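Local coordinates for hypothetical protein PAE2307 (PDB 1WVQ), which probably acts as an adenosine-specific kinase and carries a stable phosphate on one of its histidine side chains, at residues 34-37 against 38-42; 70-73 against 74-77; 13-16 against 17-21; 156-160 against 161-165; 148-151 against 152-155. All coordinates share one frame; numbering follows the deposited sequence.

Contact 1 of 5, residues 34-37 against 38-42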
loop_
_atom_site.group_PDB
_atom_site.type_symbol
_atom_site.label_atom_id
_atom_site.label_comp_id
_atom_site.label_asym_id
_atom_site.label_seq_id
_atom_site.Cartn_x
_atom_site.Cartn_y
_atom_site.Cartn_z
ATOM N N ASP A 34 13.286 -6.342 -10.355
ATOM C CA ASP A 34 12.234 -5.554 -9.729
ATOM C C ASP A 34 12.793 -4.364 -8.955
ATOM O O ASP A 34 12.193 -3.288 -8.951
ATOM C CB ASP A 34 11.367 -6.433 -8.822
ATOM C CG ASP A 34 10.495 -7.409 -9.610
ATOM O OD1 ASP A 34 10.344 -7.237 -10.843
ATOM O OD2 ASP A 34 9.940 -8.341 -8.991
ATOM N N LEU A 35 13.942 -4.542 -8.309
ATOM C CA LEU A 35 14.554 -3.441 -7.576
ATOM C C LEU A 35 15.090 -2.401 -8.562
ATOM O O LEU A 35 14.992 -1.202 -8.320
ATOM C CB LEU A 35 15.673 -3.956 -6.659
ATOM C CG LEU A 35 15.204 -4.697 -5.398
ATOM C CD1 LEU A 35 16.410 -5.177 -4.613
ATOM C CD2 LEU A 35 14.348 -3.770 -4.536
ATOM N N TYR A 36 15.647 -2.858 -9.678
ATOM C CA TYR A 36 16.148 -1.933 -10.689
ATOM C C TYR A 36 14.991 -1.038 -11.138
ATOM O O TYR A 36 15.127 0.180 -11.232
ATOM C CB TYR A 36 16.709 -2.712 -11.891
ATOM C CG TYR A 36 16.921 -1.863 -13.132
ATOM C CD1 TYR A 36 15.879 -1.625 -14.026
ATOM C CD2 TYR A 36 18.149 -1.257 -13.382
ATOM C CE1 TYR A 36 16.052 -0.801 -15.136
ATOM C CE2 TYR A 36 18.335 -0.434 -14.488
ATOM C CZ TYR A 36 17.285 -0.207 -15.355
ATOM O OH TYR A 36 17.462 0.637 -16.425
ATOM N N GLU A 37 13.847 -1.657 -11.403
ATOM C CA GLU A 37 12.673 -0.925 -11.859
ATOM C C GLU A 37 12.130 0.038 -10.817
ATOM O O GLU A 37 11.754 1.163 -11.140
ATOM C CB GLU A 37 11.592 -1.914 -12.300
ATOM C CG GLU A 37 11.951 -2.628 -13.598
ATOM C CD GLU A 37 10.840 -3.510 -14.117
ATOM O OE1 GLU A 37 9.667 -3.112 -14.014
ATOM O OE2 GLU A 37 11.144 -4.596 -14.649
ATOM N N ALA A 38 12.100 -0.399 -9.565
ATOM C CA ALA A 38 11.606 0.444 -8.485
ATOM C C ALA A 38 12.434 1.725 -8.400
ATOM O O ALA A 38 11.901 2.811 -8.169
ATOM C CB ALA A 38 11.674 -0.318 -7.165
ATOM N N LEU A 39 13.741 1.592 -8.600
ATOM C CA LEU A 39 14.628 2.742 -8.529
ATOM C C LEU A 39 14.515 3.681 -9.730
ATOM O O LEU A 39 14.270 4.873 -9.559
ATOM C CB LEU A 39 16.079 2.271 -8.364
ATOM C CG LEU A 39 16.364 1.508 -7.064
ATOM C CD1 LEU A 39 17.721 0.834 -7.153
ATOM C CD2 LEU A 39 16.318 2.456 -5.874
ATOM N N VAL A 40 14.663 3.147 -10.941
ATOM C CA VAL A 40 14.607 3.987 -12.137
ATOM C C VAL A 40 13.276 4.686 -12.383
ATOM O O VAL A 40 13.244 5.748 -13.003
ATOM C CB VAL A 40 14.989 3.195 -13.427
ATOM C CG1 VAL A 40 16.342 2.549 -13.259
ATOM C CG2 VAL A 40 13.927 2.153 -13.764
ATOM N N THR A 41 12.179 4.110 -11.897
ATOM C CA THR A 41 10.864 4.714 -12.101
ATOM C C THR A 41 10.456 5.641 -10.959
ATOM O O THR A 41 9.384 6.246 -10.998
ATOM C CB THR A 41 9.766 3.633 -12.278
ATOM O OG1 THR A 41 9.688 2.820 -11.101
ATOM C CG2 THR A 41 10.075 2.753 -13.475
ATOM N N SER A 42 11.313 5.760 -9.952
ATOM C CA SER A 42 11.018 6.614 -8.807
ATOM C C SER A 42 11.520 8.043 -8.958
ATOM O O SER A 42 10.820 8.976 -8.583
ATOM C CB SER A 42 11.619 6.036 -7.522
ATOM O OG SER A 42 10.862 4.941 -7.041
#

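Contact 2 of 5, residues 70-73 against 74-77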
loop_
_atom_site.group_PDB
_atom_site.type_symbol
_atom_site.label_atom_id
_atom_site.label_comp_id
_atom_site.label_asym_id
_atom_site.label_seq_id
_atom_site.Cartn_x
_atom_site.Cartn_y
_atom_site.Cartn_z
ATOM N N LEU A 70 28.821 2.944 -8.201
ATOM C CA LEU A 70 27.792 2.426 -7.313
ATOM C C LEU A 70 27.558 0.928 -7.505
ATOM O O LEU A 70 27.246 0.214 -6.546
ATOM C CB LEU A 70 26.501 3.218 -7.514
ATOM C CG LEU A 70 26.684 4.729 -7.301
ATOM C CD1 LEU A 70 25.349 5.440 -7.491
ATOM C CD2 LEU A 70 27.245 5.000 -5.909
ATOM N N ARG A 71 27.711 0.449 -8.735
ATOM C CA ARG A 71 27.529 -0.973 -9.008
ATOM C C ARG A 71 28.561 -1.757 -8.205
ATOM O O ARG A 71 28.225 -2.723 -7.521
ATOM C CB ARG A 71 27.718 -1.280 -10.504
ATOM C CG ARG A 71 27.569 -2.766 -10.863
ATOM C CD ARG A 71 28.273 -3.126 -12.174
ATOM N NE ARG A 71 27.697 -2.458 -13.335
ATOM C CZ ARG A 71 26.549 -2.796 -13.915
ATOM N NH1 ARG A 71 25.831 -3.813 -13.454
ATOM N NH2 ARG A 71 26.110 -2.108 -14.961
ATOM N N ASN A 72 29.817 -1.329 -8.275
ATOM C CA ASN A 72 30.883 -2.027 -7.567
ATOM C C ASN A 72 30.783 -1.946 -6.052
ATOM O O ASN A 72 31.166 -2.883 -5.354
ATOM C CB ASN A 72 32.245 -1.537 -8.051
ATOM C CG ASN A 72 32.506 -1.924 -9.489
ATOM O OD1 ASN A 72 32.203 -3.047 -9.897
ATOM N ND2 ASN A 72 33.071 -1.005 -10.266
ATOM N N LEU A 73 30.263 -0.835 -5.545
ATOM C CA LEU A 73 30.093 -0.681 -4.109
ATOM C C LEU A 73 29.047 -1.692 -3.651
ATOM O O LEU A 73 29.215 -2.355 -2.632
ATOM C CB LEU A 73 29.639 0.745 -3.774
ATOM C CG LEU A 73 30.774 1.767 -3.643
ATOM C CD1 LEU A 73 30.211 3.169 -3.658
ATOM C CD2 LEU A 73 31.544 1.505 -2.354
ATOM N N ALA A 74 27.971 -1.824 -4.421
ATOM C CA ALA A 74 26.909 -2.767 -4.077
ATOM C C ALA A 74 27.394 -4.216 -4.149
ATOM O O ALA A 74 27.130 -5.012 -3.247
ATOM C CB ALA A 74 25.711 -2.567 -5.005
ATOM N N ILE A 75 28.099 -4.556 -5.225
ATOM C CA ILE A 75 28.623 -5.903 -5.393
ATOM C C ILE A 75 29.604 -6.246 -4.277
ATOM O O ILE A 75 29.527 -7.322 -3.675
ATOM C CB ILE A 75 29.357 -6.055 -6.738
ATOM C CG1 ILE A 75 28.363 -5.932 -7.895
ATOM C CG2 ILE A 75 30.066 -7.407 -6.788
ATOM C CD1 ILE A 75 29.018 -5.934 -9.273
ATOM N N ASP A 76 30.532 -5.335 -4.001
ATOM C CA ASP A 76 31.517 -5.597 -2.962
ATOM C C ASP A 76 30.893 -5.824 -1.593
ATOM O O ASP A 76 31.328 -6.707 -0.857
ATOM C CB ASP A 76 32.549 -4.466 -2.894
ATOM C CG ASP A 76 33.440 -4.420 -4.129
ATOM O OD1 ASP A 76 33.516 -5.447 -4.838
ATOM O OD2 ASP A 76 34.067 -3.364 -4.388
ATOM N N LEU A 77 29.867 -5.053 -1.246
ATOM C CA LEU A 77 29.244 -5.244 0.052
ATOM C C LEU A 77 28.534 -6.598 0.110
ATOM O O LEU A 77 28.531 -7.256 1.152
ATOM C CB LEU A 77 28.256 -4.113 0.364
ATOM C CG LEU A 77 27.714 -4.137 1.803
ATOM C CD1 LEU A 77 28.876 -4.059 2.790
ATOM C CD2 LEU A 77 26.758 -2.974 2.022
#

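Contact 3 of 5, residues 13-16 against 17-21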
loop_
_atom_site.group_PDB
_atom_site.type_symbol
_atom_site.label_atom_id
_atom_site.label_comp_id
_atom_site.label_asym_id
_atom_site.label_seq_id
_atom_site.Cartn_x
_atom_site.Cartn_y
_atom_site.Cartn_z
ATOM N N VAL A 13 30.467 -0.908 6.477
ATOM C CA VAL A 13 29.870 -0.484 5.219
ATOM C C VAL A 13 30.389 0.869 4.747
ATOM O O VAL A 13 30.167 1.886 5.400
ATOM C CB VAL A 13 28.332 -0.397 5.348
ATOM C CG1 VAL A 13 27.720 0.005 4.009
ATOM C CG2 VAL A 13 27.770 -1.733 5.825
ATOM N N PRO A 14 31.098 0.893 3.607
ATOM C CA PRO A 14 31.626 2.155 3.080
ATOM C C PRO A 14 30.499 2.995 2.484
ATOM O O PRO A 14 29.677 2.486 1.725
ATOM C CB PRO A 14 32.596 1.704 1.985
ATOM C CG PRO A 14 32.937 0.295 2.340
ATOM C CD PRO A 14 31.619 -0.247 2.836
ATOM N N ILE A 15 30.448 4.276 2.822
ATOM C CA ILE A 15 29.418 5.142 2.259
ATOM C C ILE A 15 30.050 6.464 1.829
ATOM O O ILE A 15 30.266 7.359 2.651
ATOM C CB ILE A 15 28.273 5.428 3.268
ATOM C CG1 ILE A 15 27.642 4.112 3.740
ATOM C CG2 ILE A 15 27.211 6.295 2.607
ATOM C CD1 ILE A 15 26.502 4.289 4.728
ATOM N N PRO A 16 30.384 6.591 0.531
ATOM C CA PRO A 16 30.994 7.823 0.014
ATOM C C PRO A 16 30.059 9.009 0.231
ATOM O O PRO A 16 28.839 8.847 0.264
ATOM C CB PRO A 16 31.186 7.518 -1.470
ATOM C CG PRO A 16 31.365 6.042 -1.498
ATOM C CD PRO A 16 30.314 5.563 -0.520
ATOM N N GLN A 17 30.625 10.204 0.372
ATOM C CA GLN A 17 29.808 11.390 0.586
ATOM C C GLN A 17 28.889 11.575 -0.616
ATOM O O GLN A 17 29.318 11.444 -1.766
ATOM C CB GLN A 17 30.698 12.625 0.767
ATOM C CG GLN A 17 29.950 13.895 1.164
ATOM C CD GLN A 17 29.110 13.726 2.423
ATOM O OE1 GLN A 17 29.598 13.261 3.461
ATOM N NE2 GLN A 17 27.839 14.116 2.342
ATOM N N GLY A 18 27.622 11.868 -0.343
ATOM C CA GLY A 18 26.671 12.065 -1.416
ATOM C C GLY A 18 25.893 10.806 -1.737
ATOM O O GLY A 18 25.025 10.815 -2.607
ATOM N N THR A 19 26.202 9.710 -1.054
ATOM C CA THR A 19 25.478 8.474 -1.316
ATOM C C THR A 19 24.735 8.008 -0.083
ATOM O O THR A 19 25.007 8.447 1.036
ATOM C CB THR A 19 26.412 7.313 -1.750
ATOM O OG1 THR A 19 27.167 6.846 -0.623
ATOM C CG2 THR A 19 27.361 7.772 -2.835
ATOM N N ASN A 20 23.774 7.125 -0.315
ATOM C CA ASN A 20 23.007 6.507 0.752
ATOM C C ASN A 20 23.003 5.035 0.408
ATOM O O ASN A 20 23.078 4.665 -0.763
ATOM C CB ASN A 20 21.562 7.008 0.790
ATOM C CG ASN A 20 21.409 8.312 1.542
ATOM O OD1 ASN A 20 21.631 9.394 0.996
ATOM N ND2 ASN A 20 21.028 8.215 2.807
ATOM N N VAL A 21 22.931 4.196 1.430
ATOM C CA VAL A 21 22.894 2.759 1.213
ATOM C C VAL A 21 21.602 2.212 1.804
ATOM O O VAL A 21 21.105 2.713 2.816
ATOM C CB VAL A 21 24.122 2.055 1.866
ATOM C CG1 VAL A 21 24.011 2.086 3.392
ATOM C CG2 VAL A 21 24.237 0.621 1.357
#

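Contact 4 of 5, residues 156-160 against 161-165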
loop_
_atom_site.group_PDB
_atom_site.type_symbol
_atom_site.label_atom_id
_atom_site.label_comp_id
_atom_site.label_asym_id
_atom_site.label_seq_id
_atom_site.Cartn_x
_atom_site.Cartn_y
_atom_site.Cartn_z
ATOM N N LYS A 156 12.267 21.972 13.165
ATOM C CA LYS A 156 11.037 22.293 12.451
ATOM C C LYS A 156 11.378 23.316 11.374
ATOM O O LYS A 156 10.888 23.234 10.250
ATOM C CB LYS A 156 9.980 22.863 13.402
ATOM C CG LYS A 156 9.246 21.802 14.214
ATOM C CD LYS A 156 8.333 22.429 15.267
ATOM C CE LYS A 156 7.361 23.426 14.665
ATOM N NZ LYS A 156 6.693 24.190 15.757
ATOM N N LYS A 157 12.249 24.260 11.721
ATOM C CA LYS A 157 12.677 25.300 10.790
ATOM C C LYS A 157 13.465 24.692 9.637
ATOM O O LYS A 157 13.323 25.115 8.492
ATOM C CB LYS A 157 13.540 26.332 11.523
ATOM C CG LYS A 157 13.887 27.555 10.698
ATOM C CD LYS A 157 14.723 28.523 11.519
ATOM C CE LYS A 157 14.757 29.906 10.895
ATOM N NZ LYS A 157 15.679 30.799 11.641
ATOM N N PHE A 158 14.305 23.706 9.949
ATOM C CA PHE A 158 15.101 23.030 8.932
ATOM C C PHE A 158 14.188 22.402 7.880
ATOM O O PHE A 158 14.407 22.554 6.683
ATOM C CB PHE A 158 15.968 21.937 9.576
ATOM C CG PHE A 158 16.654 21.036 8.583
ATOM C CD1 PHE A 158 17.720 21.503 7.817
ATOM C CD2 PHE A 158 16.226 19.720 8.405
ATOM C CE1 PHE A 158 18.350 20.675 6.885
ATOM C CE2 PHE A 158 16.845 18.886 7.479
ATOM C CZ PHE A 158 17.910 19.364 6.717
ATOM N N LEU A 159 13.158 21.697 8.335
ATOM C CA LEU A 159 12.240 21.041 7.417
ATOM C C LEU A 159 11.357 22.000 6.631
ATOM O O LEU A 159 10.951 21.696 5.510
ATOM C CB LEU A 159 11.368 20.044 8.175
ATOM C CG LEU A 159 12.090 18.809 8.719
ATOM C CD1 LEU A 159 11.059 17.876 9.337
ATOM C CD2 LEU A 159 12.856 18.096 7.599
ATOM N N ARG A 160 11.077 23.162 7.207
ATOM C CA ARG A 160 10.229 24.148 6.548
ATOM C C ARG A 160 10.968 25.186 5.706
ATOM O O ARG A 160 10.456 25.634 4.675
ATOM C CB ARG A 160 9.358 24.837 7.601
ATOM C CG ARG A 160 8.319 23.887 8.166
ATOM C CD ARG A 160 7.710 24.329 9.485
ATOM N NE ARG A 160 6.753 23.329 9.949
ATOM C CZ ARG A 160 7.085 22.113 10.380
ATOM N NH1 ARG A 160 8.358 21.738 10.423
ATOM N NH2 ARG A 160 6.141 21.258 10.742
ATOM N N GLU A 161 12.176 25.550 6.122
ATOM C CA GLU A 161 12.935 26.558 5.399
ATOM C C GLU A 161 14.079 26.071 4.523
ATOM O O GLU A 161 14.407 26.718 3.527
ATOM C CB GLU A 161 13.453 27.596 6.390
ATOM C CG GLU A 161 12.339 28.397 7.031
ATOM C CD GLU A 161 12.832 29.250 8.176
ATOM O OE1 GLU A 161 13.986 29.718 8.104
ATOM O OE2 GLU A 161 12.062 29.453 9.140
ATOM N N VAL A 162 14.691 24.945 4.875
ATOM C CA VAL A 162 15.806 24.430 4.088
ATOM C C VAL A 162 15.389 23.369 3.074
ATOM O O VAL A 162 15.523 23.576 1.862
ATOM C CB VAL A 162 16.909 23.860 5.000
ATOM C CG1 VAL A 162 18.080 23.365 4.154
ATOM C CG2 VAL A 162 17.372 24.935 5.976
ATOM N N VAL A 163 14.887 22.235 3.553
ATOM C CA VAL A 163 14.463 21.180 2.637
ATOM C C VAL A 163 13.032 21.393 2.155
ATOM O O VAL A 163 12.631 20.857 1.124
ATOM C CB VAL A 163 14.595 19.778 3.278
ATOM C CG1 VAL A 163 16.064 19.407 3.389
ATOM C CG2 VAL A 163 13.948 19.760 4.648
ATOM N N LYS A 164 12.268 22.179 2.905
ATOM C CA LYS A 164 10.891 22.490 2.542
ATOM C C LYS A 164 9.974 21.268 2.410
ATOM O O LYS A 164 9.089 21.236 1.549
ATOM C CB LYS A 164 10.878 23.299 1.236
ATOM C CG LYS A 164 11.620 24.641 1.323
ATOM C CD LYS A 164 11.723 25.318 -0.046
ATOM C CE LYS A 164 12.240 26.743 0.076
ATOM N NZ LYS A 164 13.477 26.831 0.883
ATOM N N TYR A 165 10.188 20.265 3.263
ATOM C CA TYR A 165 9.360 19.061 3.245
ATOM C C TYR A 165 8.099 19.239 4.087
ATOM O O TYR A 165 7.191 18.406 4.047
ATOM C CB TYR A 165 10.134 17.847 3.768
ATOM C CG TYR A 165 11.269 17.383 2.879
ATOM C CD1 TYR A 165 11.306 17.709 1.522
ATOM C CD2 TYR A 165 12.280 16.566 3.386
ATOM C CE1 TYR A 165 12.319 17.226 0.695
ATOM C CE2 TYR A 165 13.292 16.077 2.570
ATOM C CZ TYR A 165 13.305 16.411 1.226
ATOM O OH TYR A 165 14.304 15.922 0.419
#

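Contact 5 of 5, residues 148-151 against 152-155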
loop_
_atom_site.group_PDB
_atom_site.type_symbol
_atom_site.label_atom_id
_atom_site.label_comp_id
_atom_site.label_asym_id
_atom_site.label_seq_id
_atom_site.Cartn_x
_atom_site.Cartn_y
_atom_site.Cartn_z
ATOM N N THR A 148 15.770 19.673 23.290
ATOM C CA THR A 148 14.998 20.657 24.048
ATOM C C THR A 148 13.927 21.226 23.125
ATOM O O THR A 148 13.892 20.900 21.939
ATOM C CB THR A 148 15.873 21.824 24.486
ATOM O OG1 THR A 148 16.252 22.580 23.329
ATOM C CG2 THR A 148 17.127 21.317 25.187
ATOM N N GLU A 149 13.066 22.090 23.660
ATOM C CA GLU A 149 12.022 22.695 22.839
ATOM C C GLU A 149 12.642 23.599 21.782
ATOM O O GLU A 149 12.109 23.741 20.680
ATOM C CB GLU A 149 11.051 23.510 23.694
ATOM C CG GLU A 149 9.888 24.097 22.894
ATOM C CD GLU A 149 9.149 23.050 22.070
ATOM O OE1 GLU A 149 8.900 21.942 22.603
ATOM O OE2 GLU A 149 8.807 23.336 20.892
ATOM N N LYS A 150 13.763 24.226 22.123
ATOM C CA LYS A 150 14.450 25.094 21.175
ATOM C C LYS A 150 15.027 24.239 20.049
ATOM O O LYS A 150 15.042 24.655 18.887
ATOM C CB LYS A 150 15.560 25.878 21.882
ATOM C CG LYS A 150 15.048 27.037 22.726
ATOM C CD LYS A 150 14.372 28.083 21.851
ATOM C CE LYS A 150 13.961 29.303 22.657
ATOM N NZ LYS A 150 15.117 29.899 23.382
ATOM N N ASP A 151 15.505 23.043 20.398
ATOM C CA ASP A 151 16.048 22.120 19.403
ATOM C C ASP A 151 14.914 21.723 18.472
ATOM O O ASP A 151 15.100 21.598 17.265
ATOM C CB ASP A 151 16.583 20.845 20.056
ATOM C CG ASP A 151 17.874 21.068 20.804
ATOM O OD1 ASP A 151 18.692 21.885 20.337
ATOM O OD2 ASP A 151 18.079 20.410 21.844
ATOM N N ARG A 152 13.737 21.513 19.048
ATOM C CA ARG A 152 12.576 21.133 18.258
ATOM C C ARG A 152 12.239 22.250 17.277
ATOM O O ARG A 152 12.013 22.003 16.095
ATOM C CB ARG A 152 11.381 20.853 19.172
ATOM C CG ARG A 152 10.083 20.559 18.428
ATOM C CD ARG A 152 9.027 20.029 19.377
ATOM N NE ARG A 152 7.742 19.807 18.716
ATOM C CZ ARG A 152 6.870 20.768 18.426
ATOM N NH1 ARG A 152 7.136 22.031 18.736
ATOM N NH2 ARG A 152 5.723 20.463 17.829
ATOM N N GLU A 153 12.220 23.482 17.772
ATOM C CA GLU A 153 11.919 24.627 16.922
ATOM C C GLU A 153 12.915 24.683 15.775
ATOM O O GLU A 153 12.564 25.003 14.642
ATOM C CB GLU A 153 11.978 25.924 17.735
ATOM C CG GLU A 153 10.984 25.954 18.883
ATOM C CD GLU A 153 11.028 27.237 19.707
ATOM O OE1 GLU A 153 12.026 27.989 19.614
ATOM O OE2 GLU A 153 10.059 27.483 20.462
ATOM N N GLU A 154 14.161 24.337 16.065
ATOM C CA GLU A 154 15.183 24.369 15.041
ATOM C C GLU A 154 15.028 23.290 13.973
ATOM O O GLU A 154 15.214 23.574 12.795
ATOM C CB GLU A 154 16.557 24.319 15.695
ATOM C CG GLU A 154 16.835 25.585 16.501
ATOM C CD GLU A 154 18.066 25.474 17.362
ATOM O OE1 GLU A 154 19.105 25.028 16.839
ATOM O OE2 GLU A 154 17.997 25.838 18.562
ATOM N N ARG A 155 14.683 22.064 14.360
ATOM C CA ARG A 155 14.507 21.026 13.353
ATOM C C ARG A 155 13.230 21.285 12.559
ATOM O O ARG A 155 13.121 20.876 11.405
ATOM C CB ARG A 155 14.481 19.621 13.976
ATOM C CG ARG A 155 13.376 19.340 14.978
ATOM C CD ARG A 155 13.376 17.849 15.329
ATOM N NE ARG A 155 12.539 17.526 16.479
ATOM C CZ ARG A 155 11.209 17.492 16.474
ATOM N NH1 ARG A 155 10.529 17.758 15.365
ATOM N NH2 ARG A 155 10.557 17.199 17.588
HETATM O O HOH W 1 7.912 25.736 19.867
HETATM O O HOH W 2 19.328 22.238 17.627
#

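Contact 1 of 5, residues 34-37 against 38-42
Y36 is overlapped by V40: the CG1 methyl of V40, one helical turn further on, rests over one face of the phenol ring. V40 CG1 lies 3.8 Å from the ring centroid, 19° off the ring normal, in a CH-pi contact displaced toward the rim; the nearest ring atom to this methyl is Y36 CZ, at 3.6 Å. With CG anti to the backbone N (chi1 165°), the ring is carried forward along the helix to V40, and the V40 N to Y36 O bond beneath (3.0 Å) is practically straight. The next turn shows how a helix can settle its last carbonyls. E37 O is gripped twice, by T41 N at 3.1 Å and by T41 OG1 at 2.6 Å, the two donors arriving from opposite faces of the carbonyl plane. S42 OG donates to A38 O, also at 2.6 Å, where the chain leaves helix 31-40. The polar ends look outward to other subunits: Y36 OH bonds to K164 O of the second subunit, and E37 forms salt bridges with K166 of the second and fourth. On the inner side, L35 and L39 lie against strands 47-53 and 87-92 and against helix 96-104.

Contact 2 of 5, residues 70-73 against 74-77
R71 and I75 lie side by side and point the same way, the aliphatic part of the arginine running along the end of the isoleucine. R71 CG is 3.8 Å from I75 CD1, and R71 CD is only a little further from the same methyl. With CG anti to the backbone N (chi1 179°), the arginine leaves the helix alongside I75; the bend at chi3 (-64°) then turns the guanidinium group off toward its own partners, a salt bridge from NE to E68 and a hydrogen bond from NH1 to H63. I75 sets its CG1 beside the backbone N, which brings that carbon to 3.2 Å from R71 O, the same oxygen that accepts I75 N at 2.9 Å. On this side of the helix I75 also meets V146 of the fourth subunit.

D76 brings a polar group up to the preceding turn. Its carboxylate lies by N72 O, with D76 OD2 3.1 Å from that oxygen. Both are acceptors and share no hydrogen, while D76 N donates to the same N72 O at 2.9 Å. On the other side of helix 68-81, L70, L73 and L77 pack on strand 87-92.

Chemically, the contact divides its labour. The backbone bonds supply the polar cohesion, R71 lends I75 its methylenes while spending its charge elsewhere, and the approach of D76 OD2 to N72 O is likely to be slightly unfavourable.

Contact 3 of 5, residues 13-16 against 17-21
P16 and T19 are the corners of a type II beta turn that folds residues 17-21 back beside 13-16, the two runs heading 139° apart. Q17 and G18 occupy its central positions. G18 has a positive phi, and a CB here would collide with Q17 O, a restriction that glycine escapes.

Two donors of one residue converge on P16 O. T19 N closes the turn at 3.1 Å, tilted away from the carbonyl plane, while T19 OG1 comes in at 2.8 Å within that plane and on a lone pair. The hydroxyl can do so because it stands between its own backbone N and carbonyl carbon (chi1 73°). Around this bond the packing is close: I15 CG2 is 3.3 Å from T19 OG1, and P16 CD is 3.4 Å from it. Further from the turn, the side chains of I15 and V21 meet at about a right angle, with I15 CD1 3.6 Å from V21 CG1, and V13 CG1 approaches the same valine methyl at 4.3 Å. A valine in place of T19 would probably leave P16 O to the backbone N-H alone and the turn held by one bond.

From strand 87-92, Y90 OH bonds to P14 O and R92 NH1 to Q17 O, tying the connection between strands 7-13 and 20-25 to that strand. The chemistry thus implies two zones, a polar clamp at the bend, where one carbonyl is doubly satisfied, and a wholly aliphatic contact where the chain enters the second sheet.

Contact 4 of 5, residues 156-160 against 161-165
F158 sets its CG anti to the backbone N (chi1 171°), and the ring is thereby carried over V162 and V163 of the following turn. V163 has CG2 between its backbone N and carbonyl carbon (chi1 -72° for CG1), and this methyl lies over one face of the F158 ring. The other branch, V163 CG1, meets F158 CZ at 3.8 Å, and V162 CB approaches F158 CD1 at the same distance, obliquely. L159 runs alongside V163, with L159 CD2 3.6 Å from V163 CG2. An alanine in place of F158 would remove the ring and is likely to open a gap beside V162 and V163, whose branches would lose their cover.

Here helix 149-162 ends through a wider pi-type turn at 158-160. F158 O accepts both V162 N, at 3.0 Å from above its carbonyl plane, and V163 N, at 3.2 Å nearly along the C=O axis. K164 then leaves helical geometry with positive phi, and Y165 N makes a weak bond to L159 O. K164 NZ curls back to E161 O at 2.8 Å.

On the outer side, K157 and E161 meet mainly through the lysine methylenes, the charged atoms K157 NZ and E161 OE1 being 4.1 Å apart, too far for a salt bridge. R160 NH1 bonds to K156 O at 2.9 Å, while R160 NH2 also reaches E33 of the fifth subunit.

Contact 5 of 5, residues 148-151 against 152-155
A capping box opens helix 149-162, with T148 as N-cap and D151 as its counterpart, and the chain beyond it runs into a first turn tied by R152 N to T148 O. D151 N donates to T148 OG1 at 3.1 Å; in return, T148 N donates to D151 OD2 at 2.8 Å, meeting that oxygen on its anti side and 25° out of the carboxylate plane. The two bonds close the start of the helix reciprocally.

Within the same first turn E149 and R152 form a salt bridge, E149 OE2 to R152 NH1 at 3.0 Å. The glutamate bends at chi2 (53°) to run beside the arginine, and OE2 offers its syn lone pair, although the carboxylate and guanidinium planes stand 51° apart. R152 NE has a further partner, E64 of the fifth subunit, which also takes R155 NH2.

The acidic side chains that might repel one another are bridged by water. A water donates to both E149 OE2 and E153 OE2, which lie 4.4 Å apart; this probably eases the like charges, and the positive end of the helix dipole nearby may do the same. K150 lies beside E153, its CD 3.2 Å from E153 OE1, but its amine does not reach that carboxylate. A second water bridges D151 and E154 in a similar way, donating to D151 OD1 at 2.8 Å and to E154 OE1 at 2.9 Å.

In the fold
From the N terminus, contact 3 comes first, where the chain leaves strand 7-13 of one antiparallel sheet and turns into strand 20-25 of the other. Contact 1 follows on helix 31-40 and contact 2 on helix 68-81. The contacts run in series along the chain, and none encloses another. Contacts 2 and 3 meet directly, L77 packing on V13 and L73 on P16, so helix and inter-sheet turn are joined. Contacts 5 and 4 adjoin on helix 149-162, their centres about 13 Å apart, at its start and its end; both touch the fifth subunit. Contacts 1 and 4 each touch the second subunit, contact 4 through the residues that follow helix 149-162.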